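Long-range contact in serine Recombinase (Sulfolobus solfataricus, PDB 3LHF), which probably binds DNA and exchanges its strands as a transposon-encoded serine recombinase, seen here as its resolvase-type catalytic domain: residues 70-75 against 98-103. The protein carries 1 engineered substitution. Numbering follows the deposited sequence.
Sequences YPDRLV and QEDKEE
E99 O and K101 CD approach the Y70 side chain obliquely: E99 O lies 3.8 Å from Y70 CB, the carbon next to the ring, and a little farther from CD1, while K101 CD comes to 4.0 Å from Y70 OH. Y70 CG is anti to its own carbonyl carbon (chi1 -51°), which puts it beside the backbone N. The ring's edge is taken, in plane, by CD of R73. The R73 guanidinium in turn has D72 OD2 in plane at its edge, and its NH1 makes a salt bridge of 2.9 Å to D72 OD1, which helps fix the rotation of that carboxylate. Next door, P71 CD sits 3.9 Å from E99 O, and P71 CG 4.0 Å from NE2 of Q98, whose chain bends at chi2 and crosses the proline at about a right angle. Deeper in, D72 OD2 faces D100 OD1 at 3.6 Å, the carboxylate planes turned 80° apart. R76 forms a salt bridge to D100 OD1 and a long, weak ion pair with D72 OD2; K119 of the second subunit forms a salt bridge to D100 OD2. The two segments meet by van der Waals packing, burying 297 Å². D72, R73 and R76 match the Asp-Arg-x-x-Arg active-site run of serine recombinases, so the contact probably borders the active site. In this resolvase-type fold both segments follow the C-terminal ends of neighbouring parallel strands, 63-68 and 92-95, the second leading into long helix 102-122, while P71 also packs on V95 and on F79 of helix 79-88.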
# COMPACT_ATOMS: atom_id res chain seq x y z
N TYR D 70 15.22 0.98 6.84
CA TYR D 70 13.96 0.91 7.55
C TYR D 70 12.94 0.32 6.59
O TYR D 70 13.11 0.40 5.40
CB TYR D 70 13.48 2.29 7.97
CG TYR D 70 14.47 3.16 8.69
CD1 TYR D 70 14.84 2.91 9.99
CD2 TYR D 70 14.99 4.26 8.09
CE1 TYR D 70 15.71 3.71 10.64
CE2 TYR D 70 15.85 5.06 8.73
CZ TYR D 70 16.21 4.79 10.00
OH TYR D 70 17.10 5.61 10.61
N PRO D 71 11.87 -0.24 7.11
CA PRO D 71 10.81 -0.74 6.24
C PRO D 71 10.17 0.43 5.51
O PRO D 71 9.56 0.28 4.48
CB PRO D 71 9.86 -1.38 7.21
CG PRO D 71 10.69 -1.76 8.29
CD PRO D 71 11.67 -0.70 8.47
N ASP D 72 10.40 1.59 6.07
CA ASP D 72 9.86 2.86 5.64
C ASP D 72 10.34 3.10 4.24
O ASP D 72 9.65 3.62 3.40
CB ASP D 72 10.53 3.91 6.53
CG ASP D 72 9.72 5.14 6.74
OD1 ASP D 72 9.48 5.88 5.80
OD2 ASP D 72 9.35 5.40 7.87
N ARG D 73 11.57 2.72 4.01
CA ARG D 73 12.18 3.06 2.78
C ARG D 73 11.40 2.43 1.67
O ARG D 73 11.19 3.05 0.67
CB ARG D 73 13.61 2.56 2.78
CG ARG D 73 14.63 3.53 3.32
CD ARG D 73 14.09 4.30 4.43
NE ARG D 73 14.05 5.71 4.13
CZ ARG D 73 13.19 6.55 4.67
NH1 ARG D 73 12.31 6.13 5.53
NH2 ARG D 73 13.21 7.82 4.34
N LEU D 74 10.97 1.18 1.82
CA LEU D 74 10.20 0.60 0.74
C LEU D 74 8.80 1.14 0.51
O LEU D 74 8.52 1.59 -0.58
CB LEU D 74 10.09 -0.89 0.95
CG LEU D 74 11.32 -1.69 0.61
CD1 LEU D 74 11.11 -3.10 1.00
CD2 LEU D 74 11.63 -1.57 -0.84
N VAL D 75 7.93 1.07 1.50
CA VAL D 75 6.59 1.64 1.38
C VAL D 75 6.00 2.06 2.70
O VAL D 75 6.37 1.55 3.73
CB VAL D 75 5.62 0.65 0.78
CG1 VAL D 75 5.64 0.70 -0.71
CG2 VAL D 75 5.92 -0.73 1.29
N GLN D 98 14.51 -1.71 12.62
CA GLN D 98 13.12 -2.06 12.69
C GLN D 98 12.25 -1.00 13.36
O GLN D 98 11.74 -1.22 14.43
CB GLN D 98 13.01 -3.39 13.41
CG GLN D 98 11.87 -4.23 12.98
CD GLN D 98 12.17 -5.05 11.78
OE1 GLN D 98 13.10 -5.84 11.77
NE2 GLN D 98 11.37 -4.89 10.76
N GLU D 99 12.08 0.13 12.70
CA GLU D 99 11.40 1.29 13.25
C GLU D 99 10.82 2.24 12.20
O GLU D 99 11.18 2.19 11.04
CB GLU D 99 12.36 2.06 14.14
CG GLU D 99 11.96 3.45 14.47
CD GLU D 99 13.03 4.19 15.19
OE1 GLU D 99 14.18 4.03 14.82
OE2 GLU D 99 12.72 4.94 16.12
N ASP D 100 9.95 3.13 12.65
CA ASP D 100 9.52 4.28 11.88
C ASP D 100 10.21 5.50 12.49
O ASP D 100 10.28 5.64 13.68
CB ASP D 100 8.00 4.46 11.96
CG ASP D 100 7.22 3.44 11.19
OD1 ASP D 100 7.57 3.12 10.06
OD2 ASP D 100 6.23 2.96 11.71
N LYS D 101 10.72 6.39 11.65
CA LYS D 101 11.33 7.61 12.12
C LYS D 101 10.34 8.76 12.04
O LYS D 101 9.58 8.85 11.11
CB LYS D 101 12.62 7.89 11.36
CG LYS D 101 13.80 8.15 12.26
CD LYS D 101 14.21 6.94 13.07
CE LYS D 101 13.79 7.04 14.52
NZ LYS D 101 14.89 6.99 15.48
N GLU D 102 10.33 9.63 13.04
CA GLU D 102 9.22 10.55 13.20
C GLU D 102 8.95 11.56 12.12
O GLU D 102 7.84 11.69 11.69
CB GLU D 102 9.40 11.32 14.49
CG GLU D 102 8.11 11.79 15.11
CD GLU D 102 8.36 12.63 16.32
OE1 GLU D 102 7.84 13.74 16.38
OE2 GLU D 102 9.07 12.19 17.22
N GLU D 103 9.95 12.30 11.68
CA GLU D 103 9.67 13.34 10.71
C GLU D 103 9.12 12.73 9.44
O GLU D 103 8.24 13.28 8.82
CB GLU D 103 10.91 14.18 10.42